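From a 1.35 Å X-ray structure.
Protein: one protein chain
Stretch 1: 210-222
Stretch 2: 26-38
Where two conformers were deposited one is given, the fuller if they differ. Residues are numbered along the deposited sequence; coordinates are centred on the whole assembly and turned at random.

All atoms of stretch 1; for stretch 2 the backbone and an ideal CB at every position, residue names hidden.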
# COMPACT_ATOMS: atom_id res chain seq x y z
N THR A 210 10.25 9.71 12.63
CA THR A 210 9.52 10.24 11.48
C THR A 210 10.45 11.16 10.72
O THR A 210 10.93 12.15 11.28
CB THR A 210 8.24 10.97 11.90
OG1 THR A 210 8.56 12.07 12.77
CG2 THR A 210 7.28 10.04 12.63
N LEU A 211 10.69 10.85 9.45
CA LEU A 211 11.77 11.51 8.72
C LEU A 211 11.63 13.03 8.73
O LEU A 211 12.59 13.75 9.02
CB LEU A 211 11.88 10.97 7.30
CG LEU A 211 12.26 9.49 7.23
CD1 LEU A 211 12.53 9.08 5.77
CD2 LEU A 211 13.47 9.17 8.11
N VAL A 212 10.44 13.54 8.38
CA VAL A 212 10.23 14.98 8.50
C VAL A 212 9.10 15.26 9.49
O VAL A 212 8.55 14.34 10.11
CB VAL A 212 10.09 15.71 7.15
CG1 VAL A 212 11.39 15.57 6.35
CG2 VAL A 212 8.91 15.18 6.35
N ASP A 213 8.80 16.54 9.69
CA ASP A 213 7.89 16.99 10.74
C ASP A 213 7.05 18.13 10.19
O ASP A 213 7.09 18.45 9.00
CB ASP A 213 8.67 17.35 12.01
CG ASP A 213 9.62 18.52 11.82
OD1 ASP A 213 9.59 19.15 10.73
OD2 ASP A 213 10.38 18.83 12.77
N GLU A 214 6.31 18.78 11.10
CA GLU A 214 5.38 19.83 10.70
C GLU A 214 6.07 21.02 10.03
O GLU A 214 5.39 21.80 9.35
CB GLU A 214 4.56 20.30 11.90
CG GLU A 214 5.37 20.81 13.09
CD GLU A 214 5.65 19.72 14.13
OE1 GLU A 214 5.97 18.59 13.73
OE2 GLU A 214 5.56 19.99 15.35
N THR A 215 7.38 21.19 10.20
CA THR A 215 8.04 22.32 9.54
C THR A 215 8.06 22.16 8.02
O THR A 215 8.30 23.14 7.32
CB THR A 215 9.46 22.53 10.06
OG1 THR A 215 10.31 21.46 9.64
CG2 THR A 215 9.48 22.64 11.57
N VAL A 216 7.84 20.94 7.51
CA VAL A 216 7.77 20.74 6.07
C VAL A 216 6.50 21.34 5.48
O VAL A 216 6.44 21.60 4.27
CB VAL A 216 7.93 19.25 5.72
CG1 VAL A 216 6.59 18.51 5.82
CG2 VAL A 216 8.54 19.07 4.34
N LEU A 217 5.48 21.59 6.31
CA LEU A 217 4.18 22.08 5.85
C LEU A 217 4.12 23.61 5.92
O LEU A 217 3.26 24.22 6.57
CB LEU A 217 3.06 21.43 6.65
CG LEU A 217 3.08 19.90 6.67
CD1 LEU A 217 1.92 19.34 7.48
CD2 LEU A 217 3.07 19.33 5.26
N SER A 218 5.05 24.23 5.21
CA SER A 218 5.24 25.67 5.22
C SER A 218 4.22 26.36 4.31
O SER A 218 3.58 25.73 3.46
CB SER A 218 6.63 26.00 4.71
OG SER A 218 6.80 25.45 3.42
N ASP A 219 4.08 27.67 4.49
CA ASP A 219 3.14 28.44 3.68
C ASP A 219 3.42 28.28 2.20
O ASP A 219 2.48 28.20 1.39
CB ASP A 219 3.20 29.92 4.06
CG ASP A 219 2.60 30.20 5.41
OD1 ASP A 219 1.98 29.28 5.99
OD2 ASP A 219 2.74 31.34 5.89
N GLU A 220 4.69 28.22 1.81
CA GLU A 220 5.04 28.13 0.41
C GLU A 220 4.81 26.74 -0.17
O GLU A 220 5.01 26.56 -1.38
CB GLU A 220 6.50 28.55 0.19
CG GLU A 220 7.52 27.64 0.87
CD GLU A 220 7.94 28.15 2.24
OE1 GLU A 220 9.08 27.83 2.66
OE2 GLU A 220 7.14 28.86 2.89
N ASN A 221 4.38 25.77 0.64
CA ASN A 221 4.21 24.39 0.20
C ASN A 221 2.75 23.97 0.10
O ASN A 221 2.44 22.78 0.15
CB ASN A 221 4.98 23.43 1.11
CG ASN A 221 6.47 23.43 0.82
OD1 ASN A 221 6.91 24.03 -0.15
ND2 ASN A 221 7.24 22.74 1.65
N CYS A 222 1.83 24.93 -0.04
CA CYS A 222 0.43 24.58 -0.24
C CYS A 222 0.22 24.07 -1.66
O CYS A 222 0.66 24.69 -2.63
CB CYS A 222 -0.45 25.81 -0.00
SG CYS A 222 -2.21 25.44 -0.10
N UNK A 26 20.21 16.64 4.05
CA UNK A 26 19.86 16.67 2.62
C UNK A 26 18.55 15.97 2.29
O UNK A 26 17.83 16.43 1.39
CB UNK A 26 20.98 16.03 1.80
N UNK A 27 18.21 14.90 3.00
CA UNK A 27 16.95 14.22 2.72
C UNK A 27 15.76 15.07 3.15
O UNK A 27 14.74 15.11 2.45
CB UNK A 27 16.91 12.86 3.42
N UNK A 28 15.89 15.79 4.27
CA UNK A 28 14.84 16.74 4.64
C UNK A 28 14.66 17.81 3.56
O UNK A 28 13.52 18.16 3.22
CB UNK A 28 15.17 17.40 5.98
N UNK A 29 15.76 18.34 3.02
CA UNK A 29 15.64 19.36 1.99
C UNK A 29 14.91 18.83 0.76
O UNK A 29 14.14 19.56 0.12
CB UNK A 29 17.03 19.88 1.60
N UNK A 30 15.13 17.56 0.41
CA UNK A 30 14.39 16.97 -0.70
C UNK A 30 12.89 16.89 -0.40
O UNK A 30 12.06 17.21 -1.26
CB UNK A 30 14.94 15.58 -1.01
N UNK A 31 12.53 16.46 0.82
CA UNK A 31 11.13 16.45 1.22
C UNK A 31 10.52 17.85 1.14
O UNK A 31 9.36 18.01 0.75
CB UNK A 31 10.99 15.89 2.64
N UNK A 32 11.29 18.87 1.53
CA UNK A 32 10.75 20.23 1.56
C UNK A 32 10.34 20.71 0.18
O UNK A 32 9.47 21.57 0.06
CB UNK A 32 11.78 21.19 2.16
N UNK A 33 10.95 20.16 -0.88
CA UNK A 33 10.60 20.58 -2.23
C UNK A 33 9.44 19.80 -2.83
O UNK A 33 8.91 20.22 -3.86
CB UNK A 33 11.82 20.45 -3.14
N UNK A 34 9.01 18.70 -2.20
CA UNK A 34 8.00 17.85 -2.81
C UNK A 34 6.76 17.69 -1.94
O UNK A 34 5.65 17.56 -2.49
CB UNK A 34 8.60 16.47 -3.11
N UNK A 35 6.89 17.71 -0.61
CA UNK A 35 5.71 17.53 0.23
C UNK A 35 4.82 18.77 0.10
O UNK A 35 5.29 19.90 0.26
CB UNK A 35 6.10 17.29 1.69
N UNK A 36 3.57 18.56 -0.26
CA UNK A 36 2.58 19.62 -0.31
C UNK A 36 1.46 19.33 0.68
O UNK A 36 1.12 18.17 0.95
CB UNK A 36 2.02 19.77 -1.73
N UNK A 37 0.87 20.40 1.20
CA UNK A 37 -0.31 20.27 2.04
C UNK A 37 -1.51 20.92 1.36
O UNK A 37 -1.37 21.83 0.54
CB UNK A 37 -0.07 20.90 3.41
N UNK A 38 -2.68 20.43 1.72
CA UNK A 38 -3.93 20.90 1.14
C UNK A 38 -4.85 21.37 2.25
O UNK A 38 -4.92 20.75 3.31
CB UNK A 38 -4.60 19.80 0.31

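Position 26 is helical, with nothing of the partner within 5.5 Å of its ideal CB and a phi of -56°, so many residues that tolerate that phi would serve; it is Pro26. At 27 the CA-to-CB bond points toward the partner but ends short of it, which suits a medium to large side chain, and an apolar one since Leu211 lies ahead. Leu27 answers, CD2 lying 4.1 Å from Leu211 CD1.

Position 28 points sideways, its ideal CB 4.2 Å from Val212 CG1, with the carboxylate of Asp213 farther on. A long basic chain fits, apolar in its stem and charged at its tip. Arg28 carries NH1 to 3.0 Å from Asp213 OD1, a salt bridge that is also a hydrogen bond, while Val212 CG1 covers one face of the guanidinium. Asp213 OD1 also accepts from Thr215 OG1 at 2.7 Å, so one carboxylate oxygen serves both stretches.

Positions 29 and 30 meet no part of the partner and could be any helix former; they are Lys29 and Lys30.

Position 31 points toward Val212 CG1, 3.7 Å from its ideal CB, and Val216 CG2, 4.4 Å away. Large apolar residues suit. Phe31 brings CD2 to 3.7 Å from Val212 CG1, lays a ring face under Val212 CG2, and reaches Leu211 CD1 with CE2 at 4.1 Å.

Position 32 points sideways beside Val216, with Asn221 ND2 nearby; apolar or polar chains would do, because the backbone supplies the acceptor. Asn221 ND2 donates to Glu32 O at 3.0 Å, whatever the side chain. Glu32 packs CG 3.9 Å from Val216 CG2, and one water links its OE2 with Arg28 NH1 and Thr215 OG1.

Positions 33 and 34 point away and are undemanding: Lys33 and Val34.

Position 35 faces Val216 CG2, 4.0 Å from its ideal CB, favouring a broad apolar or aromatic group. Tyr35 places CD2 4.0 Å from both Val216 CG1 and Val212 CG2.

At 36 CA-to-CB runs sideways, the ideal CB 3.6 Å from Asn221 O, and a flexible polar or basic chain can reach the carbonyls of stretch 1 directly or through water. Lys36 NZ reaches a water that also binds Glu220 O and Cys222 O.

Position 37 offers its N to Asn221 O (3.0 Å), and its CA-to-CB bond runs sideways, the ideal CB 4.0 Å from Leu217 CD2, with the carbonyl of Ser218 beyond, which already takes Asn221 N but can accept a second donor: an aromatic with a donor is ideal. Trp37 NE1 donates to Ser218 O at 2.7 Å, and Cys222 lies over the ring face, Cys222 SG 3.8 Å from the centroid of the Trp37 six-membered ring.

Position 38 points away, so stretch 1 sets no demand there, and Tyr38 makes no contact with stretch 1.

Stretch 2, residues 26-38: PLRKKFEKVYKWY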
# COMPACT_ATOMS: atom_id res chain seq x y z
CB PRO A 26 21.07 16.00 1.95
CG PRO A 26 22.20 16.28 2.89
CD PRO A 26 21.59 16.20 4.27
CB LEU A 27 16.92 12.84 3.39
CG LEU A 27 15.65 12.01 3.18
CD1 LEU A 27 15.32 11.86 1.70
CD2 LEU A 27 15.77 10.65 3.85
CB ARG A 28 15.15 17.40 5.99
CG ARG A 28 14.11 18.46 6.36
CD ARG A 28 14.39 19.09 7.71
NE ARG A 28 14.16 18.18 8.84
CZ ARG A 28 12.97 17.96 9.41
NH1 ARG A 28 11.87 18.54 8.93
NH2 ARG A 28 12.88 17.14 10.45
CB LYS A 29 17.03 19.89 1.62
CG LYS A 29 17.79 20.51 2.79
CD LYS A 29 17.19 21.82 3.27
CE LYS A 29 18.06 22.45 4.36
NZ LYS A 29 17.56 23.76 4.86
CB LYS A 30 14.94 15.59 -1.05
CG LYS A 30 16.33 15.62 -1.66
CD LYS A 30 16.83 14.24 -2.02
CE LYS A 30 18.16 14.31 -2.74
NZ LYS A 30 19.20 14.95 -1.90
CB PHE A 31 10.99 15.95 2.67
CG PHE A 31 10.81 14.46 2.81
CD1 PHE A 31 9.57 13.87 2.62
CD2 PHE A 31 11.87 13.66 3.20
CE1 PHE A 31 9.40 12.49 2.80
CE2 PHE A 31 11.70 12.29 3.38
CZ PHE A 31 10.46 11.71 3.18
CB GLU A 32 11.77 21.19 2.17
CG GLU A 32 11.88 21.05 3.68
CD GLU A 32 13.02 21.86 4.28
OE1 GLU A 32 13.76 22.51 3.52
OE2 GLU A 32 13.17 21.83 5.53
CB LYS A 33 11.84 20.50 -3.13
CG LYS A 33 12.93 21.44 -2.67
CD LYS A 33 14.19 21.37 -3.51
CE LYS A 33 15.25 22.30 -2.93
NZ LYS A 33 15.53 21.99 -1.50
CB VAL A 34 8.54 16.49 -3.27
CG1 VAL A 34 9.56 16.68 -4.39
CG2 VAL A 34 9.14 15.74 -2.11
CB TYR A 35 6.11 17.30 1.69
CG TYR A 35 5.54 16.04 2.36
CD1 TYR A 35 4.29 15.52 2.02
CD2 TYR A 35 6.26 15.38 3.34
CE1 TYR A 35 3.78 14.38 2.65
CE2 TYR A 35 5.77 14.25 3.97
CZ TYR A 35 4.54 13.75 3.62
OH TYR A 35 4.08 12.62 4.28
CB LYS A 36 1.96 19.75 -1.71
CG LYS A 36 2.95 19.90 -2.83
CD LYS A 36 3.80 21.15 -2.67
CE LYS A 36 4.85 21.24 -3.76
NZ LYS A 36 5.79 22.37 -3.52
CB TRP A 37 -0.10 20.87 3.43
CG TRP A 37 0.18 22.34 3.45
CD1 TRP A 37 1.40 22.95 3.40
CD2 TRP A 37 -0.79 23.40 3.52
NE1 TRP A 37 1.26 24.31 3.43
CE2 TRP A 37 -0.07 24.62 3.51
CE3 TRP A 37 -2.18 23.44 3.59
CZ2 TRP A 37 -0.71 25.86 3.57
CZ3 TRP A 37 -2.81 24.68 3.65
CH2 TRP A 37 -2.08 25.87 3.64
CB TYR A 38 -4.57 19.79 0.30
CG TYR A 38 -3.70 19.36 -0.86
CD1 TYR A 38 -2.62 18.49 -0.66
CD2 TYR A 38 -3.92 19.85 -2.14
CE1 TYR A 38 -1.81 18.12 -1.71
CE2 TYR A 38 -3.12 19.47 -3.21
CZ TYR A 38 -2.06 18.60 -2.98
OH TYR A 38 -1.24 18.22 -4.02
O HOH W 1 11.19 20.45 6.97
O HOH W 2 3.47 24.60 -3.28
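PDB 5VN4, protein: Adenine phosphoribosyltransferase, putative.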